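Local coordinates for protein N-acetyl-beta-D glucosaminidase (Rhizomucor miehei CAU432, PDB 4ZM6) that probably hydrolyses terminal beta-linked N-acetylglucosamine as a family 3 glycoside hydrolase and, through a GCN5-related region that binds acetyl-CoA, probably acetylates glucosamine, at residues L789-A798 against L823-D834; D446-N456 against R474-D485. All coordinates share one frame; numbering follows the deposited sequence.

Overall arrangement
Following the chain from its N terminus, the family 3 glycoside hydrolase N-terminal region, of the TIM-barrel clan, comes first, and contact 2 is met next: residues 446-456 run into helix 459-471, after which residues 474-485 return beside them, joining two central strands of a six-stranded mixed sheet. The chain then passes through the acetyl-CoA-binding region before contact 1, where 789-798 and 823-834 close a second loop, over helix 811-825, in the C-terminal N-acetyltransferase-like part. The two loops follow in series, neither nesting nor crossing. Each is a parallel beta-alpha-beta connection, yet their centres lie about 68 Å apart, on opposite sides of the chain's centre.

Contact 1: L789-A798 against L823-D834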
loop_
_atom_site.group_PDB
_atom_site.type_symbol
_atom_site.label_atom_id
_atom_site.label_comp_id
_atom_site.label_asym_id
_atom_site.label_seq_id
_atom_site.Cartn_x
_atom_site.Cartn_y
_atom_site.Cartn_z
ATOM N N LEU A 789 -9.974 42.390 -5.914
ATOM C CA LEU A 789 -9.431 41.921 -7.189
ATOM C C LEU A 789 -10.445 42.190 -8.306
ATOM O O LEU A 789 -10.685 43.350 -8.642
ATOM C CB LEU A 789 -9.067 40.428 -7.091
ATOM C CG LEU A 789 -8.071 40.018 -6.007
ATOM C CD1 LEU A 789 -7.724 38.547 -6.177
ATOM C CD2 LEU A 789 -6.822 40.885 -6.049
ATOM N N PHE A 790 -11.023 41.136 -8.882
ATOM C CA PHE A 790 -12.190 41.257 -9.746
ATOM C C PHE A 790 -13.377 41.180 -8.798
ATOM O O PHE A 790 -13.276 40.587 -7.730
ATOM C CB PHE A 790 -12.239 40.118 -10.766
ATOM C CG PHE A 790 -11.031 40.053 -11.660
ATOM C CD1 PHE A 790 -9.834 39.520 -11.202
ATOM C CD2 PHE A 790 -11.088 40.528 -12.961
ATOM C CE1 PHE A 790 -8.721 39.469 -12.021
ATOM C CE2 PHE A 790 -9.978 40.476 -13.783
ATOM C CZ PHE A 790 -8.795 39.948 -13.313
ATOM N N GLY A 791 -14.498 41.779 -9.157
ATOM C CA GLY A 791 -15.592 41.893 -8.198
ATOM C C GLY A 791 -16.540 40.714 -8.221
ATOM O O GLY A 791 -16.168 39.599 -8.584
ATOM N N GLU A 792 -17.767 40.985 -7.792
ATOM C CA GLU A 792 -18.912 40.132 -8.067
ATOM C C GLU A 792 -19.297 40.281 -9.532
ATOM O O GLU A 792 -19.581 39.301 -10.215
ATOM C CB GLU A 792 -20.097 40.555 -7.201
ATOM C CG GLU A 792 -19.908 40.290 -5.721
ATOM C CD GLU A 792 -20.259 38.868 -5.354
ATOM O OE1 GLU A 792 -21.445 38.502 -5.500
ATOM O OE2 GLU A 792 -19.355 38.119 -4.927
ATOM N N ARG A 793 -19.317 41.530 -9.997
ATOM C CA ARG A 793 -19.657 41.846 -11.378
ATOM C C ARG A 793 -18.415 41.633 -12.237
ATOM O O ARG A 793 -17.717 42.580 -12.611
ATOM C CB ARG A 793 -20.197 43.282 -11.490
ATOM C CG ARG A 793 -21.477 43.546 -10.694
ATOM C CD ARG A 793 -22.754 43.115 -11.421
ATOM N NE ARG A 793 -22.712 41.733 -11.931
ATOM C CZ ARG A 793 -23.167 40.647 -11.299
ATOM N NH1 ARG A 793 -23.734 40.725 -10.096
ATOM N NH2 ARG A 793 -23.052 39.457 -11.885
ATOM N N SER A 794 -18.161 40.366 -12.545
ATOM C CA SER A 794 -16.914 39.948 -13.155
ATOM C C SER A 794 -17.093 38.741 -14.062
ATOM O O SER A 794 -17.997 37.921 -13.868
ATOM C CB SER A 794 -15.916 39.594 -12.057
ATOM O OG SER A 794 -16.435 38.577 -11.219
ATOM N N GLY A 795 -16.202 38.629 -15.041
ATOM C CA GLY A 795 -16.222 37.520 -15.992
ATOM C C GLY A 795 -14.940 37.488 -16.799
ATOM O O GLY A 795 -13.951 38.094 -16.409
ATOM N N GLY A 796 -14.953 36.787 -17.925
ATOM C CA GLY A 796 -13.776 36.710 -18.773
ATOM C C GLY A 796 -13.962 35.781 -19.951
ATOM O O GLY A 796 -15.073 35.330 -20.230
ATOM N N MET A 797 -12.865 35.489 -20.640
ATOM C CA MET A 797 -12.900 34.611 -21.806
ATOM C C MET A 797 -11.641 33.753 -21.883
ATOM O O MET A 797 -10.669 34.005 -21.172
ATOM C CB MET A 797 -13.053 35.437 -23.089
ATOM C CG MET A 797 -11.811 36.223 -23.482
ATOM S SD MET A 797 -12.125 37.399 -24.805
ATOM C CE MET A 797 -12.990 38.661 -23.889
ATOM N N ALA A 798 -11.668 32.756 -22.763
ATOM C CA ALA A 798 -10.563 31.809 -22.911
ATOM C C ALA A 798 -10.676 31.014 -24.209
ATOM O O ALA A 798 -11.663 31.121 -24.932
ATOM C CB ALA A 798 -10.519 30.861 -21.716
ATOM N N LEU A 823 -20.159 40.361 -22.227
ATOM C CA LEU A 823 -19.850 40.486 -20.809
ATOM C C LEU A 823 -20.441 41.774 -20.250
ATOM O O LEU A 823 -21.047 41.756 -19.178
ATOM C CB LEU A 823 -18.338 40.425 -20.562
ATOM C CG LEU A 823 -17.699 39.054 -20.819
ATOM C CD1 LEU A 823 -16.197 39.190 -21.035
ATOM C CD2 LEU A 823 -18.013 38.079 -19.693
ATOM N N LYS A 824 -20.286 42.881 -20.979
ATOM C CA LYS A 824 -20.891 44.160 -20.567
ATOM C C LYS A 824 -22.411 44.029 -20.424
ATOM O O LYS A 824 -22.989 44.559 -19.476
ATOM C CB LYS A 824 -20.548 45.293 -21.542
ATOM N N GLN A 825 -23.047 43.308 -21.347
ATOM C CA GLN A 825 -24.495 43.062 -21.274
ATOM C C GLN A 825 -24.860 42.382 -19.957
ATOM O O GLN A 825 -25.836 42.762 -19.305
ATOM C CB GLN A 825 -24.976 42.189 -22.438
ATOM C CG GLN A 825 -24.834 42.800 -23.826
ATOM C CD GLN A 825 -25.866 43.871 -24.114
ATOM O OE1 GLN A 825 -26.864 43.613 -24.787
ATOM N NE2 GLN A 825 -25.630 45.084 -23.609
ATOM N N ARG A 826 -24.051 41.395 -19.564
ATOM C CA ARG A 826 -24.261 40.650 -18.316
ATOM C C ARG A 826 -23.930 41.441 -17.043
ATOM O O ARG A 826 -24.014 40.898 -15.941
ATOM C CB ARG A 826 -23.436 39.359 -18.324
ATOM C CG ARG A 826 -23.834 38.354 -19.390
ATOM C CD ARG A 826 -22.800 37.246 -19.465
ATOM N NE ARG A 826 -23.194 36.146 -20.344
ATOM C CZ ARG A 826 -22.598 34.955 -20.373
ATOM N NH1 ARG A 826 -21.569 34.680 -19.567
ATOM N NH2 ARG A 826 -23.034 34.022 -21.210
ATOM N N GLY A 827 -23.541 42.704 -17.189
ATOM C CA GLY A 827 -23.262 43.563 -16.043
ATOM C C GLY A 827 -21.824 43.517 -15.566
ATOM O O GLY A 827 -21.493 44.132 -14.557
ATOM N N VAL A 828 -20.966 42.814 -16.301
ATOM C CA VAL A 828 -19.579 42.633 -15.902
ATOM C C VAL A 828 -18.827 43.947 -16.031
ATOM O O VAL A 828 -18.809 44.548 -17.102
ATOM C CB VAL A 828 -18.874 41.576 -16.772
ATOM C CG1 VAL A 828 -17.382 41.525 -16.458
ATOM C CG2 VAL A 828 -19.513 40.208 -16.573
ATOM N N THR A 829 -18.208 44.377 -14.936
ATOM C CA THR A 829 -17.381 45.580 -14.920
ATOM C C THR A 829 -15.876 45.275 -15.055
ATOM O O THR A 829 -15.128 46.102 -15.583
ATOM C CB THR A 829 -17.619 46.401 -13.633
ATOM O OG1 THR A 829 -17.389 45.583 -12.482
ATOM C CG2 THR A 829 -19.041 46.919 -13.585
ATOM N N LYS A 830 -15.435 44.105 -14.582
ATOM C CA LYS A 830 -14.015 43.729 -14.622
ATOM C C LYS A 830 -13.841 42.365 -15.282
ATOM O O LYS A 830 -14.503 41.410 -14.898
ATOM C CB LYS A 830 -13.436 43.710 -13.207
ATOM C CG LYS A 830 -13.436 45.075 -12.525
ATOM C CD LYS A 830 -13.223 44.956 -11.020
ATOM C CE LYS A 830 -13.514 46.261 -10.288
ATOM N NZ LYS A 830 -12.415 47.254 -10.434
ATOM N N SER A 831 -12.944 42.274 -16.263
ATOM C CA SER A 831 -12.840 41.083 -17.118
ATOM C C SER A 831 -11.464 40.409 -17.053
ATOM O O SER A 831 -10.437 41.075 -17.110
ATOM C CB SER A 831 -13.167 41.455 -18.566
ATOM O OG SER A 831 -13.127 40.320 -19.408
ATOM N N TYR A 832 -11.470 39.080 -16.977
ATOM C CA TYR A 832 -10.278 38.276 -16.731
ATOM C C TYR A 832 -9.876 37.483 -17.967
ATOM O O TYR A 832 -10.562 36.539 -18.352
ATOM C CB TYR A 832 -10.584 37.312 -15.584
ATOM C CG TYR A 832 -9.443 36.446 -15.072
ATOM C CD1 TYR A 832 -8.196 36.988 -14.758
ATOM C CD2 TYR A 832 -9.640 35.090 -14.833
ATOM C CE1 TYR A 832 -7.173 36.195 -14.261
ATOM C CE2 TYR A 832 -8.627 34.292 -14.333
ATOM C CZ TYR A 832 -7.397 34.845 -14.048
ATOM O OH TYR A 832 -6.403 34.033 -13.548
ATOM N N VAL A 833 -8.766 37.871 -18.590
ATOM C CA VAL A 833 -8.186 37.098 -19.687
ATOM C C VAL A 833 -6.924 36.414 -19.168
ATOM O O VAL A 833 -5.909 37.061 -18.929
ATOM C CB VAL A 833 -7.855 37.986 -20.897
ATOM C CG1 VAL A 833 -7.190 37.167 -21.996
ATOM C CG2 VAL A 833 -9.119 38.661 -21.411
ATOM N N ASP A 834 -7.001 35.100 -18.999
ATOM C CA ASP A 834 -5.982 34.358 -18.276
ATOM C C ASP A 834 -4.997 33.693 -19.222
ATOM O O ASP A 834 -5.383 33.218 -20.289
ATOM C CB ASP A 834 -6.629 33.313 -17.350
ATOM C CG ASP A 834 -7.429 32.255 -18.104
ATOM O OD1 ASP A 834 -8.349 32.620 -18.863
ATOM O OD2 ASP A 834 -7.148 31.050 -17.925
#
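The Phe790 ring receives the edge of Tyr832 on its face, an offset edge-to-face pair with planes at 67° and centroids 5.0 Å apart. Tyr832 CB makes an off-centre CH-pi contact with the same ring, while Ser831 O sits at its edge, in plane, 3.4 Å from Phe790 CE2. Tyr832 CG lies anti to the backbone N (chi1 -175°), which brings CD1 up to Phe790 CZ; Tyr832 OH hydrogen-bonds to Asp688. Gly827 O lies at the edge of the Arg793 guanidinium in van der Waals contact only, and Arg793 CB touches the same oxygen. These groups belong to a right-handed beta-alpha-beta crossover of the acetyltransferase-like domain: strands 794-802 and 830-836 lie parallel, joined through helix 811-825, which ends in a Schellman motif at Gly827. Tyr832 N donates to Gly795 O (2.7 Å) and Gly795 N to Lys830 O (3.3 Å). At the strand entrance Arg793 O accepts two bonds from Thr829: OG1 at 3.0 Å on a lone pair, and N from above the carbonyl plane. Gly795 has no side chain on the face where Leu823 packs, and Leu823 CD2 lies 3.8 Å from Gly796 N. Farther along, Met797 CG meets Val833 CG2.

Contact 2: D446-N456 against R474-D485; sequences DWVIIGTANAN and RLVVAAVMNPYD
Two neighbouring parallel strands, 447-452 and 475-479, pair in the interior of a six-stranded mixed sheet, linked by helix 459-471 in a beta-alpha-beta unit. Backbone bonds pass alternately between them, from Val448 N to Arg474 O through to Val480 N to Thr452 O. On one face Leu475 CD1 packs against both Val448 CG1 and Ile450 CD1 (3.7 Å to the latter); on the other, Ile449 and Val476 lie side by side through their CG2 methyls.

At the N-terminal end Arg474 lies across the indole of Trp447. Its extended chain sets CD over the six-membered ring, 3.5 Å from the centroid, and carries CZ above the same face in a cation-pi contact, the guanidinium tilted 35° to the ring. NH1 then bonds to Asp446 O, which lies near the guanidinium plane.

Beyond the C-terminal ends the loops are laced by polar groups. Asp485 OD2 takes the hydroxyl of Thr452 (OG1, 2.9 Å) on its anti lone pair and Ala455 N (3.1 Å) from above the carboxylate plane; OD1 accepts a weak bond from Asn456 N. Asn454 OD1 accepts from Asn482 N (2.8 Å), and Met481 SD rests on Ala453 CB.

Strand 392-397 flanks 447-452, with Ile449 against Phe394, and strand 494-497 flanks 475-479, with Val476 against Thr494. Helix 459-471 covers the face of Ile450 and Thr452 through Ala468 and Val465.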
loop_
_atom_site.group_PDB
_atom_site.type_symbol
_atom_site.label_atom_id
_atom_site.label_comp_id
_atom_site.label_asym_id
_atom_site.label_seq_id
_atom_site.Cartn_x
_atom_site.Cartn_y
_atom_site.Cartn_z
ATOM N N ASP A 446 44.040 18.394 23.843
ATOM C CA ASP A 446 42.836 19.070 24.320
ATOM C C ASP A 446 41.591 18.494 23.649
ATOM O O ASP A 446 40.503 18.498 24.230
ATOM C CB ASP A 446 42.938 20.579 24.067
ATOM C CG ASP A 446 44.123 21.211 24.783
ATOM O OD1 ASP A 446 44.177 21.148 26.033
ATOM O OD2 ASP A 446 45.002 21.767 24.091
ATOM N N TRP A 447 41.759 18.012 22.419
ATOM C CA TRP A 447 40.682 17.367 21.677
ATOM C C TRP A 447 41.240 16.177 20.901
ATOM O O TRP A 447 42.270 16.292 20.230
ATOM C CB TRP A 447 40.024 18.351 20.698
ATOM C CG TRP A 447 39.597 19.674 21.300
ATOM C CD1 TRP A 447 40.393 20.768 21.536
ATOM C CD2 TRP A 447 38.278 20.045 21.719
ATOM N NE1 TRP A 447 39.650 21.788 22.083
ATOM C CE2 TRP A 447 38.349 21.374 22.203
ATOM C CE3 TRP A 447 37.042 19.388 21.730
ATOM C CZ2 TRP A 447 37.230 22.053 22.697
ATOM C CZ3 TRP A 447 35.928 20.067 22.221
ATOM C CH2 TRP A 447 36.032 21.383 22.698
ATOM N N VAL A 448 40.558 15.038 21.001
ATOM C CA VAL A 448 40.915 13.839 20.246
ATOM C C VAL A 448 39.791 13.518 19.270
ATOM O O VAL A 448 38.637 13.415 19.669
ATOM C CB VAL A 448 41.130 12.631 21.176
ATOM C CG1 VAL A 448 41.460 11.379 20.371
ATOM C CG2 VAL A 448 42.225 12.935 22.190
ATOM N N ILE A 449 40.132 13.378 17.994
ATOM C CA ILE A 449 39.168 12.979 16.974
ATOM C C ILE A 449 39.634 11.655 16.388
ATOM O O ILE A 449 40.751 11.555 15.877
ATOM C CB ILE A 449 39.040 14.024 15.845
ATOM C CG1 ILE A 449 38.513 15.353 16.396
ATOM C CG2 ILE A 449 38.099 13.520 14.759
ATOM C CD1 ILE A 449 38.495 16.479 15.381
ATOM N N ILE A 450 38.780 10.640 16.457
ATOM C CA ILE A 450 39.129 9.327 15.935
ATOM C C ILE A 450 38.292 9.011 14.704
ATOM O O ILE A 450 37.081 9.228 14.691
ATOM C CB ILE A 450 38.984 8.234 17.004
ATOM C CG1 ILE A 450 39.883 8.579 18.194
ATOM C CG2 ILE A 450 39.376 6.881 16.429
ATOM C CD1 ILE A 450 39.873 7.565 19.314
ATOM N N GLY A 451 38.965 8.523 13.666
ATOM C CA GLY A 451 38.327 8.139 12.419
ATOM C C GLY A 451 38.242 6.632 12.362
ATOM O O GLY A 451 39.266 5.949 12.241
ATOM N N THR A 452 37.028 6.102 12.483
ATOM C CA THR A 452 36.805 4.673 12.301
ATOM C C THR A 452 36.295 4.408 10.894
ATOM O O THR A 452 35.628 5.244 10.294
ATOM C CB THR A 452 35.815 4.097 13.328
ATOM O OG1 THR A 452 34.492 4.573 13.054
ATOM C CG2 THR A 452 36.234 4.486 14.746
ATOM N N ALA A 453 36.653 3.242 10.375
ATOM C CA ALA A 453 36.177 2.764 9.093
ATOM C C ALA A 453 35.844 1.292 9.296
ATOM O O ALA A 453 36.741 0.446 9.315
ATOM C CB ALA A 453 37.250 2.944 8.034
ATOM N N ASN A 454 34.554 1.010 9.487
ATOM C CA ASN A 454 34.059 -0.339 9.790
ATOM C C ASN A 454 34.790 -0.988 10.970
ATOM O O ASN A 454 35.285 -2.114 10.873
ATOM C CB ASN A 454 34.104 -1.233 8.538
ATOM C CG ASN A 454 33.042 -0.863 7.509
ATOM O OD1 ASN A 454 32.131 -0.085 7.787
ATOM N ND2 ASN A 454 33.147 -1.434 6.315
ATOM N N ALA A 455 34.862 -0.260 12.084
ATOM C CA ALA A 455 35.398 -0.800 13.331
ATOM C C ALA A 455 34.707 -2.116 13.694
ATOM O O ALA A 455 35.366 -3.073 14.090
ATOM C CB ALA A 455 35.246 0.212 14.458
ATOM N N ASN A 456 33.386 -2.170 13.520
ATOM C CA ASN A 456 32.606 -3.397 13.764
ATOM C C ASN A 456 33.022 -4.610 12.919
ATOM O O ASN A 456 32.370 -5.655 12.986
ATOM C CB ASN A 456 31.084 -3.129 13.629
ATOM C CG ASN A 456 30.597 -3.007 12.176
ATOM O OD1 ASN A 456 29.387 -3.007 11.927
ATOM N ND2 ASN A 456 31.519 -2.897 11.224
ATOM N N ARG A 474 38.301 15.428 25.632
ATOM C CA ARG A 474 37.118 15.621 24.790
ATOM C C ARG A 474 37.261 14.823 23.492
ATOM O O ARG A 474 38.033 15.181 22.604
ATOM C CB ARG A 474 36.908 17.106 24.500
ATOM C CG ARG A 474 36.923 17.974 25.747
ATOM C CD ARG A 474 36.740 19.444 25.425
ATOM N NE ARG A 474 37.087 20.278 26.576
ATOM C CZ ARG A 474 38.326 20.616 26.929
ATOM N NH1 ARG A 474 39.380 20.205 26.227
ATOM N NH2 ARG A 474 38.515 21.373 28.003
ATOM N N LEU A 475 36.505 13.732 23.404
ATOM C CA LEU A 475 36.593 12.786 22.298
ATOM C C LEU A 475 35.421 12.976 21.356
ATOM O O LEU A 475 34.310 13.184 21.809
ATOM C CB LEU A 475 36.550 11.360 22.848
ATOM C CG LEU A 475 36.593 10.213 21.840
ATOM C CD1 LEU A 475 37.941 10.170 21.131
ATOM C CD2 LEU A 475 36.303 8.897 22.545
ATOM N N VAL A 476 35.671 12.916 20.050
ATOM C CA VAL A 476 34.597 12.786 19.064
ATOM C C VAL A 476 35.002 11.667 18.108
ATOM O O VAL A 476 36.162 11.581 17.705
ATOM C CB VAL A 476 34.273 14.111 18.305
ATOM C CG1 VAL A 476 34.890 15.324 18.992
ATOM C CG2 VAL A 476 34.710 14.072 16.848
ATOM N N VAL A 477 34.048 10.808 17.757
ATOM C CA VAL A 477 34.303 9.682 16.862
ATOM C C VAL A 477 33.484 9.807 15.574
ATOM O O VAL A 477 32.255 9.868 15.616
ATOM C CB VAL A 477 33.970 8.349 17.552
ATOM C CG1 VAL A 477 34.253 7.175 16.620
ATOM C CG2 VAL A 477 34.753 8.221 18.853
ATOM N N ALA A 478 34.179 9.842 14.438
ATOM C CA ALA A 478 33.542 9.905 13.124
ATOM C C ALA A 478 33.763 8.601 12.366
ATOM O O ALA A 478 34.897 8.292 11.985
ATOM C CB ALA A 478 34.108 11.069 12.326
ATOM N N ALA A 479 32.684 7.844 12.155
ATOM C CA ALA A 479 32.720 6.621 11.342
ATOM C C ALA A 479 32.397 6.945 9.884
ATOM O O ALA A 479 31.342 7.502 9.576
ATOM C CB ALA A 479 31.744 5.594 11.887
ATOM N N VAL A 480 33.306 6.590 8.984
ATOM C CA VAL A 480 33.213 7.050 7.602
ATOM C C VAL A 480 32.831 5.956 6.601
ATOM O O VAL A 480 32.621 6.243 5.425
ATOM C CB VAL A 480 34.515 7.757 7.163
ATOM C CG1 VAL A 480 34.823 8.897 8.117
ATOM C CG2 VAL A 480 35.694 6.793 7.099
ATOM N N MET A 481 32.747 4.709 7.055
ATOM C CA MET A 481 32.216 3.637 6.213
ATOM C C MET A 481 30.792 3.292 6.678
ATOM O O MET A 481 29.889 4.107 6.489
ATOM C CB MET A 481 33.179 2.450 6.183
ATOM C CG MET A 481 34.472 2.805 5.469
ATOM S SD MET A 481 35.635 1.446 5.250
ATOM C CE MET A 481 34.913 0.585 3.848
ATOM N N ASN A 482 30.572 2.131 7.285
ATOM C CA ASN A 482 29.248 1.832 7.818
ATOM C C ASN A 482 28.993 2.623 9.097
ATOM O O ASN A 482 29.906 2.818 9.894
ATOM C CB ASN A 482 29.090 0.337 8.102
ATOM C CG ASN A 482 29.157 -0.509 6.845
ATOM O OD1 ASN A 482 28.989 -0.012 5.729
ATOM N ND2 ASN A 482 29.399 -1.802 7.023
ATOM N N PRO A 483 27.743 3.070 9.307
ATOM C CA PRO A 483 27.391 3.861 10.491
ATOM C C PRO A 483 27.191 3.067 11.784
ATOM O O PRO A 483 26.944 3.665 12.837
ATOM C CB PRO A 483 26.070 4.513 10.078
ATOM C CG PRO A 483 25.454 3.517 9.167
ATOM C CD PRO A 483 26.605 2.961 8.375
ATOM N N TYR A 484 27.308 1.744 11.719
ATOM C CA TYR A 484 26.997 0.886 12.869
ATOM C C TYR A 484 28.097 0.853 13.947
ATOM O O TYR A 484 27.861 0.366 15.053
ATOM C CB TYR A 484 26.713 -0.548 12.405
ATOM C CG TYR A 484 25.642 -0.703 11.328
ATOM C CD1 TYR A 484 24.286 -0.579 11.631
ATOM C CD2 TYR A 484 25.992 -1.018 10.018
ATOM C CE1 TYR A 484 23.317 -0.739 10.656
ATOM C CE2 TYR A 484 25.033 -1.181 9.035
ATOM C CZ TYR A 484 23.693 -1.042 9.356
ATOM O OH TYR A 484 22.740 -1.210 8.368
ATOM N N ASP A 485 29.278 1.387 13.636
ATOM C CA ASP A 485 30.466 1.209 14.482
ATOM C C ASP A 485 30.249 1.470 15.980
ATOM O O ASP A 485 30.880 0.809 16.811
ATOM C CB ASP A 485 31.625 2.079 13.969
ATOM C CG ASP A 485 32.163 1.615 12.621
ATOM O OD1 ASP A 485 31.716 0.566 12.116
ATOM O OD2 ASP A 485 33.044 2.299 12.058
#